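Local coordinates for protein aromatic amino acid beta-eliminating lyase/threonine aldolase (Exiguobacterium sibiricum, PDB 3LWS) that belongs to the pyridoxal-phosphate-dependent enzymes of the aminotransferase-like fold and carries its cofactor bound covalently to a lysine, at residues A[25-30]-A[244-249]; A[17-22]-A[333-338]; A[78-83]-A[109-114]; A[88-93]-A[134-139]. One frame throughout, in Å; residues are numbered along the deposited sequence.

The contacts form two pairs, well separated in space; along the chain contacts 3 and 4 lie within the loop closed by contact 1, itself inside that of contact 2. Contacts 1 and 2 have centres about 16 Å apart and touch where Val26 CG2 meets Lys21 O at 4.0 Å. Contacts 3 and 4 are closer, with centres about 10 Å apart. Ser83 OG of contact 3 probably hydrogen-bonds Asn88 O of contact 4 at 2.7 Å, and Leu79 CD2 packs against Cys138 SG. Contacts 1 and 4 lie on opposite sides of the chain's centre, centres about 37 Å apart. Contact 2 reaches the cofactor region: His19 NE2 hydrogen-bonds Gly207 O, just after Lys206, which carries pyridoxal phosphate.

Contact 1: residues A[25-30]-A[244-249]; sequences GVLKTA and IVSADY
Tyr249 lays one face of its ring over the backbone of Ala30. The CA of Ala30 sits 4.0 Å from the ring centroid and only 16° off the ring normal, a CH-pi contact displaced somewhat toward the rim. Thr29 O lies over the same face. Tyr249 CG is anti to its backbone N (chi1 179°), and CG itself lies 3.8 Å from Ala30 CA. Farther out, the hydroxyl end of Tyr249 meets the methyl of Thr29, with CG2 to OH at 3.5 Å. The methyl of Ala30 sits between Ser246 and the base of the Tyr249 side chain. Its CB touches Ser246 CA at 3.6 Å and Tyr249 CB at 4.0 Å. This is near-perpendicular helix packing. The axes of segments 25-30 and 244-249, parts of helices 24-31 and 241-254, come within 9.2 Å and run 82° apart. The small side chains of Ala30 and Ser246 meet where the backbones come nearest. On the flanks, Val245 CG1 lies against Ala30 O, and Leu27 CD1 lies loosely beside the Ser246 side chain. Leu27 also packs on Pro242 of the second subunit. Ser246 OG turns back to its own helix and bonds Pro242 O and Tyr243 O. Thr29 OG1 likewise bonds within its own helix, to Gly25 O at 2.9 Å. It comes from above the carbonyl plane, while Thr29 N reaches the same oxygen from the opposite face.

Contact 2: residues A[17-22]-A[333-338]; sequences SGHGKR and VGDAYG
The imidazole of His19 meets the turn 334-335 through its ND1 corner. Asp335 N lies at this edge, near the ring plane, and donates to ND1 at 2.9 Å. The bond is nearly straight at the hydrogen (169°), but the donor is tilted 27° from the ring plane. Asp335 CA lies in plane at the same edge. Gly334 CA approaches obliquely, 3.4 Å from His19 CE1. Glycine at 334 lets the backbone come this near to the ring and to Gly18 O. The far nitrogen, NE2, bonds Gly207 O, so the ring spans the turn and the chain just after the cofactor-bearing Lys206.

A backbone-to-backbone bond adds to this. Ala336 N donates to Gly18 O at 3.0 Å. The methyl of Ala336 packs against the same oxygen, CB to O 3.2 Å. Water 1 also donates to Gly18 O (2.6 Å) and accepts from Gly334 N and Tyr337 N, so it bridges Gly18 to the backbone of the other segment. The carboxylate of Asp335 has its partners elsewhere: salt bridges to Arg254 and Arg257, and a hydrogen bond to Tyr261.

Both segments are loops. Residues 17-22 run from strand 14-15 to helix 24-31. Residues 333-338 follow strand 326-332 of the four-stranded antiparallel sheet and lead to helix 342-355. Gly18 is also backbone-bonded to Ser332 at the end of that strand, while Val333 and Tyr337 pack on helix 258-273.

Contact 3: residues A[78-83]-A[109-114]; sequences ALRIWS and ELHPIE
Arg80 lies across the imidazole of His111, with its CB over one ring face, 4.1 Å from the centroid. Arg80 CG is anti to the backbone N, and the chain then bends at chi2 (53°), which swings CD around. Farther along, NH1 comes to the ring edge and donates to His111 ND1 at 2.9 Å. The guanidinium and ring planes stand 87° apart, yet NH1 lies nearly in the ring plane, only 8° out of it. One side chain thus meets His111 over a face and at an edge. Arg80 NH1 also donates to water 2 at 2.9 Å, and the water donates to Leu110 O. Outside the pair, Arg80 NE forms a salt bridge with Asp84, and His111 NE2 bonds Tyr233 OH.

Ile113 CD1 packs on helix 71-86 near the base of the arginine. It touches Arg80 CA and Ser83 CB, each at 3.9 Å. Pro112 centres an inverse gamma turn between His111 and Ile113, closed by a weak bond from Ile113 N to His111 O. The turn links helix 106-110 to strand 114-117, the outer strand beside 90-93. This packing of helix 71-86 against the chain entering an edge strand belongs to the seven-stranded large domain of fold-type I pyridoxal-phosphate enzymes.

Contact 4: residues A[88-93]-A[134-139]; sequences NRTVAY and PDIACL
Ala92 pairs with Leu139 where parallel strands 90-93 and 138-142 adjoin in the seven-stranded mixed sheet of the large domain; the loops before them add further contacts. This sheet is characteristic of fold-type I pyridoxal-phosphate enzymes.

Backbone hydrogen bonds set the register. Ala137 N donates to Thr90 O at 2.9 Å, and Ala92 N donates to Cys138 O, also at 2.9 Å, with 167° at the hydrogen. Both donors lie nearly along the C=O axis of their acceptors.

A side-chain amide extends the pairing ahead of the strands. Asn88 CG is anti to the backbone N (chi1 -172°), and ND2 donates to Asp135 O at 2.8 Å. This donor stands above the carbonyl plane, 64° out of it. The other end of the amide serves its own segment: OD1 accepts from Thr90 N at 2.9 Å and closes an Asx turn. The amide is therefore held at both ends.

Apolar contacts flank the backbone pairing. Ile136 CD1 meets Ala92 CB at 3.6 Å, and its CG2 touches the Thr90 methyl, the two side chains crossing at about a right angle. Leu139 lies on the same face of the sheet as Ala92, its CD1 3.6 Å from Ala92 O. On the other face, Val91 CG1 lies by Cys138 CB, and Trp82 of helix 71-86 also touches this cysteine.

Cys138 N is buried here and has no partner in the model; Thr90 O is 4.0 Å from it.

Contact 1: residues A[25-30]-A[244-249]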
# COMPACT_ATOMS: atom_id res chain seq x y z
N GLY A 25 12.33 -12.57 7.37
CA GLY A 25 12.55 -12.62 8.81
C GLY A 25 12.22 -11.34 9.57
O GLY A 25 11.80 -11.39 10.73
N VAL A 26 12.44 -10.18 8.93
CA VAL A 26 12.07 -8.87 9.54
C VAL A 26 10.58 -8.86 9.93
O VAL A 26 10.22 -8.46 11.02
CB VAL A 26 12.43 -7.69 8.61
CG1 VAL A 26 11.86 -6.35 9.13
CG2 VAL A 26 13.97 -7.58 8.43
N LEU A 27 9.71 -9.35 9.04
CA LEU A 27 8.26 -9.43 9.34
C LEU A 27 8.02 -10.55 10.33
O LEU A 27 7.43 -10.31 11.36
CB LEU A 27 7.38 -9.61 8.09
CG LEU A 27 5.83 -9.55 8.19
CD1 LEU A 27 5.27 -8.19 8.58
CD2 LEU A 27 5.22 -9.97 6.85
N LYS A 28 8.57 -11.75 10.08
CA LYS A 28 8.34 -12.86 11.01
C LYS A 28 8.78 -12.52 12.43
O LYS A 28 8.05 -12.80 13.36
CB LYS A 28 8.93 -14.18 10.51
CG LYS A 28 8.22 -14.70 9.25
CD LYS A 28 8.72 -16.05 8.78
CE LYS A 28 8.37 -17.16 9.74
NZ LYS A 28 8.39 -18.49 9.13
N THR A 29 9.89 -11.85 12.60
CA THR A 29 10.31 -11.46 13.92
C THR A 29 9.30 -10.51 14.59
O THR A 29 8.98 -10.70 15.75
CB THR A 29 11.67 -10.82 13.94
OG1 THR A 29 12.64 -11.74 13.45
CG2 THR A 29 12.04 -10.40 15.37
N ALA A 30 8.82 -9.50 13.87
CA ALA A 30 7.81 -8.56 14.44
C ALA A 30 6.52 -9.29 14.90
O ALA A 30 5.84 -8.88 15.84
CB ALA A 30 7.46 -7.46 13.40
N ILE A 244 1.69 -2.11 10.19
CA ILE A 244 1.54 -1.37 11.46
C ILE A 244 2.16 -2.09 12.65
O ILE A 244 2.82 -1.48 13.49
CB ILE A 244 0.06 -1.01 11.76
CG1 ILE A 244 -0.50 -0.09 10.69
CG2 ILE A 244 -0.09 -0.27 13.09
CD1 ILE A 244 -1.98 0.01 10.75
N VAL A 245 1.94 -3.39 12.73
CA VAL A 245 2.47 -4.20 13.83
C VAL A 245 4.01 -4.19 13.76
O VAL A 245 4.70 -3.97 14.77
CB VAL A 245 1.99 -5.65 13.68
CG1 VAL A 245 2.75 -6.59 14.61
CG2 VAL A 245 0.42 -5.77 13.82
N SER A 246 4.52 -4.44 12.55
CA SER A 246 5.97 -4.42 12.33
C SER A 246 6.55 -3.04 12.63
O SER A 246 7.53 -2.95 13.37
CB SER A 246 6.36 -4.93 10.95
OG SER A 246 5.68 -4.26 9.89
N ALA A 247 5.90 -1.97 12.13
CA ALA A 247 6.31 -0.58 12.39
C ALA A 247 6.45 -0.28 13.86
O ALA A 247 7.48 0.23 14.33
CB ALA A 247 5.28 0.39 11.75
N ASP A 248 5.41 -0.62 14.62
CA ASP A 248 5.42 -0.41 16.07
C ASP A 248 6.49 -1.23 16.78
O ASP A 248 7.16 -0.70 17.66
CB ASP A 248 4.04 -0.78 16.66
CG ASP A 248 3.69 0.06 17.88
OD1 ASP A 248 4.37 1.04 18.18
OD2 ASP A 248 2.70 -0.26 18.52
N TYR A 249 6.64 -2.50 16.40
CA TYR A 249 7.70 -3.37 16.93
C TYR A 249 9.09 -2.80 16.72
O TYR A 249 9.90 -2.84 17.66
CB TYR A 249 7.67 -4.76 16.30
CG TYR A 249 8.76 -5.70 16.80
CD1 TYR A 249 8.52 -6.59 17.84
CD2 TYR A 249 10.02 -5.73 16.20
CE1 TYR A 249 9.53 -7.43 18.32
CE2 TYR A 249 11.03 -6.60 16.68
CZ TYR A 249 10.76 -7.44 17.73
OH TYR A 249 11.72 -8.30 18.19

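Contact 2: residues A[17-22]-A[333-338]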
# COMPACT_ATOMS: atom_id res chain seq x y z
N SER A 17 27.05 -0.19 7.53
CA SER A 17 25.80 0.53 7.32
C SER A 17 24.65 -0.41 7.43
O SER A 17 24.80 -1.62 7.24
CB SER A 17 25.75 1.18 5.95
OG SER A 17 25.77 0.20 4.93
N GLY A 18 23.50 0.15 7.74
CA GLY A 18 22.26 -0.61 7.80
C GLY A 18 22.03 -1.46 9.02
O GLY A 18 22.75 -1.41 10.04
N HIS A 19 20.99 -2.27 8.89
CA HIS A 19 20.49 -3.06 9.97
C HIS A 19 20.69 -4.54 9.78
O HIS A 19 20.34 -5.30 10.67
CB HIS A 19 19.00 -2.79 10.13
CG HIS A 19 18.69 -1.51 10.81
ND1 HIS A 19 19.26 -1.17 12.02
CD2 HIS A 19 17.86 -0.50 10.49
CE1 HIS A 19 18.81 0.02 12.39
NE2 HIS A 19 17.96 0.45 11.47
N GLY A 20 21.24 -4.94 8.63
CA GLY A 20 21.20 -6.33 8.21
C GLY A 20 20.37 -6.51 6.97
O GLY A 20 19.84 -5.55 6.40
N LYS A 21 20.27 -7.75 6.51
CA LYS A 21 19.57 -8.04 5.27
C LYS A 21 18.10 -7.75 5.39
O LYS A 21 17.46 -7.98 6.45
CB LYS A 21 19.77 -9.50 4.85
CG LYS A 21 21.04 -9.76 4.04
CD LYS A 21 22.21 -10.27 4.86
CE LYS A 21 23.36 -10.72 3.95
NZ LYS A 21 23.81 -9.67 3.01
N ARG A 22 17.56 -7.25 4.30
CA ARG A 22 16.15 -6.91 4.18
C ARG A 22 15.42 -8.17 3.74
O ARG A 22 15.27 -8.43 2.54
CB ARG A 22 15.98 -5.77 3.15
CG ARG A 22 14.55 -5.31 2.93
CD ARG A 22 14.42 -4.19 1.90
NE ARG A 22 15.35 -3.11 2.17
CZ ARG A 22 15.21 -2.20 3.13
NH1 ARG A 22 14.15 -2.19 3.94
NH2 ARG A 22 16.16 -1.28 3.27
N VAL A 333 23.98 4.57 9.67
CA VAL A 333 24.36 3.60 10.72
C VAL A 333 23.11 3.06 11.44
O VAL A 333 22.18 3.83 11.84
CB VAL A 333 25.43 4.18 11.72
CG1 VAL A 333 25.70 3.21 12.93
CG2 VAL A 333 26.74 4.48 11.02
N GLY A 334 23.11 1.74 11.65
CA GLY A 334 22.05 0.99 12.32
C GLY A 334 22.64 -0.16 13.13
O GLY A 334 23.78 -0.09 13.57
N ASP A 335 21.88 -1.24 13.27
CA ASP A 335 22.26 -2.35 14.16
C ASP A 335 23.48 -3.11 13.65
O ASP A 335 24.21 -3.69 14.44
CB ASP A 335 21.09 -3.32 14.36
CG ASP A 335 20.06 -2.81 15.35
OD1 ASP A 335 20.37 -1.89 16.14
OD2 ASP A 335 18.94 -3.34 15.35
N ALA A 336 23.74 -3.09 12.34
CA ALA A 336 24.83 -3.86 11.78
C ALA A 336 26.22 -3.51 12.32
O ALA A 336 26.97 -4.43 12.69
CB ALA A 336 24.80 -3.83 10.27
N TYR A 337 26.54 -2.21 12.40
CA TYR A 337 27.83 -1.76 12.87
C TYR A 337 28.15 -2.28 14.27
O TYR A 337 29.25 -2.75 14.52
CB TYR A 337 27.92 -0.24 12.92
CG TYR A 337 29.30 0.28 13.29
CD1 TYR A 337 30.36 0.14 12.41
CD2 TYR A 337 29.54 0.91 14.50
CE1 TYR A 337 31.61 0.61 12.73
CE2 TYR A 337 30.78 1.40 14.83
CZ TYR A 337 31.82 1.24 13.92
OH TYR A 337 33.08 1.68 14.18
N GLY A 338 27.18 -2.19 15.17
CA GLY A 338 27.38 -2.63 16.56
C GLY A 338 27.60 -4.12 16.74
O GLY A 338 27.94 -4.57 17.81
O HOH W 1 24.96 -0.25 10.82

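Contact 3: residues A[78-83]-A[109-114]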
# COMPACT_ATOMS: atom_id res chain seq x y z
N ALA A 78 -0.59 15.67 1.91
CA ALA A 78 -0.41 16.81 2.85
C ALA A 78 -0.41 18.13 2.07
O ALA A 78 -1.16 19.06 2.40
CB ALA A 78 0.89 16.68 3.64
N LEU A 79 0.44 18.17 1.04
CA LEU A 79 0.63 19.39 0.23
C LEU A 79 -0.68 19.82 -0.45
O LEU A 79 -1.06 21.01 -0.43
CB LEU A 79 1.75 19.23 -0.80
CG LEU A 79 3.20 19.14 -0.27
CD1 LEU A 79 4.19 19.22 -1.39
CD2 LEU A 79 3.50 20.22 0.66
N ARG A 80 -1.39 18.83 -1.01
CA ARG A 80 -2.70 19.08 -1.62
C ARG A 80 -3.71 19.64 -0.62
O ARG A 80 -4.45 20.58 -0.95
CB ARG A 80 -3.24 17.81 -2.27
CG ARG A 80 -4.66 17.91 -2.91
CD ARG A 80 -4.78 19.07 -3.89
NE ARG A 80 -6.15 19.25 -4.32
CZ ARG A 80 -6.70 18.65 -5.38
NH1 ARG A 80 -6.00 17.80 -6.12
NH2 ARG A 80 -7.97 18.88 -5.67
N ILE A 81 -3.75 19.09 0.59
CA ILE A 81 -4.69 19.60 1.60
C ILE A 81 -4.37 21.06 1.89
O ILE A 81 -5.25 21.89 1.78
CB ILE A 81 -4.70 18.77 2.86
CG1 ILE A 81 -5.23 17.37 2.52
CG2 ILE A 81 -5.63 19.41 3.96
CD1 ILE A 81 -4.75 16.27 3.48
N TRP A 82 -3.13 21.37 2.19
CA TRP A 82 -2.74 22.75 2.43
C TRP A 82 -2.94 23.65 1.21
O TRP A 82 -3.39 24.76 1.37
CB TRP A 82 -1.30 22.90 2.93
CG TRP A 82 -1.00 22.18 4.25
CD1 TRP A 82 0.06 21.35 4.48
CD2 TRP A 82 -1.73 22.25 5.50
NE1 TRP A 82 0.04 20.89 5.77
CE2 TRP A 82 -1.04 21.45 6.43
CE3 TRP A 82 -2.88 22.93 5.93
CZ2 TRP A 82 -1.49 21.26 7.74
CZ3 TRP A 82 -3.31 22.76 7.24
CH2 TRP A 82 -2.62 21.92 8.12
N SER A 83 -2.64 23.17 0.01
CA SER A 83 -2.90 23.94 -1.19
C SER A 83 -4.40 24.29 -1.26
O SER A 83 -4.75 25.45 -1.47
CB SER A 83 -2.50 23.16 -2.43
OG SER A 83 -2.91 23.80 -3.61
N GLU A 109 1.69 15.42 -11.41
CA GLU A 109 0.88 14.67 -12.36
C GLU A 109 -0.47 14.46 -11.76
O GLU A 109 -1.43 14.40 -12.49
CB GLU A 109 1.53 13.32 -12.69
CG GLU A 109 2.83 13.43 -13.48
CD GLU A 109 2.64 13.70 -14.99
OE1 GLU A 109 1.58 13.39 -15.56
OE2 GLU A 109 3.57 14.24 -15.62
N LEU A 110 -0.55 14.36 -10.42
CA LEU A 110 -1.80 14.02 -9.73
C LEU A 110 -2.59 15.20 -9.15
O LEU A 110 -3.76 15.05 -8.80
CB LEU A 110 -1.52 12.97 -8.65
CG LEU A 110 -1.20 11.57 -9.21
CD1 LEU A 110 -0.72 10.73 -8.09
CD2 LEU A 110 -2.44 10.95 -9.94
N HIS A 111 -1.96 16.37 -9.07
CA HIS A 111 -2.58 17.57 -8.55
C HIS A 111 -2.13 18.79 -9.37
O HIS A 111 -1.01 18.81 -9.89
CB HIS A 111 -2.21 17.77 -7.08
CG HIS A 111 -2.41 16.54 -6.26
ND1 HIS A 111 -3.61 16.23 -5.66
CD2 HIS A 111 -1.57 15.51 -6.00
CE1 HIS A 111 -3.50 15.07 -5.04
NE2 HIS A 111 -2.28 14.61 -5.25
N PRO A 112 -3.01 19.81 -9.49
CA PRO A 112 -2.61 20.99 -10.26
C PRO A 112 -1.72 21.86 -9.37
O PRO A 112 -2.12 22.93 -8.93
CB PRO A 112 -3.97 21.65 -10.60
CG PRO A 112 -4.86 21.26 -9.51
CD PRO A 112 -4.42 19.87 -9.10
N ILE A 113 -0.52 21.36 -9.07
CA ILE A 113 0.36 22.02 -8.14
C ILE A 113 1.76 22.26 -8.76
O ILE A 113 2.32 21.41 -9.49
CB ILE A 113 0.43 21.27 -6.78
CG1 ILE A 113 -0.93 21.31 -6.07
CG2 ILE A 113 1.51 21.90 -5.90
CD1 ILE A 113 -1.01 20.50 -4.82
N GLU A 114 2.27 23.46 -8.51
CA GLU A 114 3.58 23.88 -9.04
C GLU A 114 4.53 24.04 -7.88
O GLU A 114 4.10 24.28 -6.77
CB GLU A 114 3.44 25.20 -9.82
CG GLU A 114 2.58 25.01 -11.07
CD GLU A 114 2.42 26.27 -11.94
OE1 GLU A 114 2.69 27.41 -11.46
OE2 GLU A 114 2.04 26.09 -13.13
O HOH W 2 -6.11 16.45 -8.74

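Contact 4: residues A[88-93]-A[134-139]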
# COMPACT_ATOMS: atom_id res chain seq x y z
N ASN A 88 -3.98 28.24 -2.89
CA ASN A 88 -2.72 28.55 -3.52
C ASN A 88 -2.14 27.24 -4.04
O ASN A 88 -1.94 26.28 -3.28
CB ASN A 88 -1.78 29.26 -2.52
CG ASN A 88 -0.50 29.78 -3.17
OD1 ASN A 88 0.20 29.07 -3.88
ND2 ASN A 88 -0.16 31.04 -2.87
N ARG A 89 -1.92 27.20 -5.35
CA ARG A 89 -1.42 26.00 -6.02
C ARG A 89 0.10 25.91 -6.13
O ARG A 89 0.60 25.16 -6.94
CB ARG A 89 -2.05 25.89 -7.39
CG ARG A 89 -3.56 25.67 -7.30
CD ARG A 89 -4.17 25.53 -8.62
NE ARG A 89 -5.47 24.90 -8.49
CZ ARG A 89 -6.13 24.36 -9.50
NH1 ARG A 89 -5.64 24.42 -10.72
NH2 ARG A 89 -7.30 23.77 -9.29
N THR A 90 0.83 26.67 -5.33
CA THR A 90 2.29 26.63 -5.39
C THR A 90 2.86 26.21 -4.04
O THR A 90 2.43 26.70 -3.00
CB THR A 90 2.89 27.99 -5.82
OG1 THR A 90 2.43 28.31 -7.15
CG2 THR A 90 4.43 27.96 -5.81
N VAL A 91 3.82 25.29 -4.07
CA VAL A 91 4.52 24.84 -2.87
C VAL A 91 6.02 25.06 -3.09
O VAL A 91 6.48 25.16 -4.23
CB VAL A 91 4.19 23.36 -2.54
CG1 VAL A 91 2.66 23.17 -2.37
CG2 VAL A 91 4.76 22.44 -3.60
N ALA A 92 6.77 25.19 -2.02
CA ALA A 92 8.20 25.34 -2.12
C ALA A 92 8.96 24.32 -1.25
O ALA A 92 8.53 23.92 -0.14
CB ALA A 92 8.61 26.79 -1.81
N TYR A 93 10.11 23.91 -1.77
CA TYR A 93 10.99 22.99 -1.08
C TYR A 93 12.38 22.97 -1.73
O TYR A 93 12.61 23.67 -2.73
CB TYR A 93 10.39 21.57 -1.00
CG TYR A 93 9.81 20.97 -2.28
CD1 TYR A 93 10.55 20.93 -3.44
CD2 TYR A 93 8.56 20.37 -2.28
CE1 TYR A 93 10.04 20.35 -4.61
CE2 TYR A 93 8.06 19.75 -3.45
CZ TYR A 93 8.83 19.77 -4.61
OH TYR A 93 8.39 19.20 -5.76
N PRO A 134 7.43 34.26 -2.44
CA PRO A 134 6.13 34.90 -2.59
C PRO A 134 5.06 34.10 -1.84
O PRO A 134 5.38 33.13 -1.13
CB PRO A 134 5.90 34.82 -4.10
CG PRO A 134 6.48 33.52 -4.48
CD PRO A 134 7.74 33.43 -3.63
N ASP A 135 3.81 34.56 -1.95
CA ASP A 135 2.65 33.89 -1.33
C ASP A 135 2.56 32.48 -1.91
O ASP A 135 2.38 32.29 -3.13
CB ASP A 135 1.34 34.66 -1.59
CG ASP A 135 1.10 35.83 -0.60
OD1 ASP A 135 1.74 35.90 0.48
OD2 ASP A 135 0.23 36.68 -0.89
N ILE A 136 2.76 31.50 -1.05
CA ILE A 136 2.64 30.07 -1.42
C ILE A 136 1.76 29.36 -0.39
O ILE A 136 1.53 29.90 0.68
CB ILE A 136 4.05 29.38 -1.52
CG1 ILE A 136 4.77 29.42 -0.17
CG2 ILE A 136 4.90 30.07 -2.57
CD1 ILE A 136 6.02 28.56 -0.08
N ALA A 137 1.26 28.17 -0.73
CA ALA A 137 0.48 27.33 0.21
C ALA A 137 1.34 26.70 1.31
O ALA A 137 0.98 26.74 2.49
CB ALA A 137 -0.24 26.21 -0.55
N CYS A 138 2.47 26.11 0.92
CA CYS A 138 3.25 25.28 1.84
C CYS A 138 4.76 25.32 1.58
O CYS A 138 5.15 25.24 0.42
CB CYS A 138 2.81 23.85 1.71
SG CYS A 138 3.53 22.77 2.96
N LEU A 139 5.56 25.51 2.63
CA LEU A 139 7.00 25.24 2.60
C LEU A 139 7.20 23.84 3.24
O LEU A 139 6.67 23.59 4.33
CB LEU A 139 7.78 26.28 3.37
CG LEU A 139 9.29 26.10 3.61
CD1 LEU A 139 10.05 26.03 2.29
CD2 LEU A 139 9.81 27.21 4.46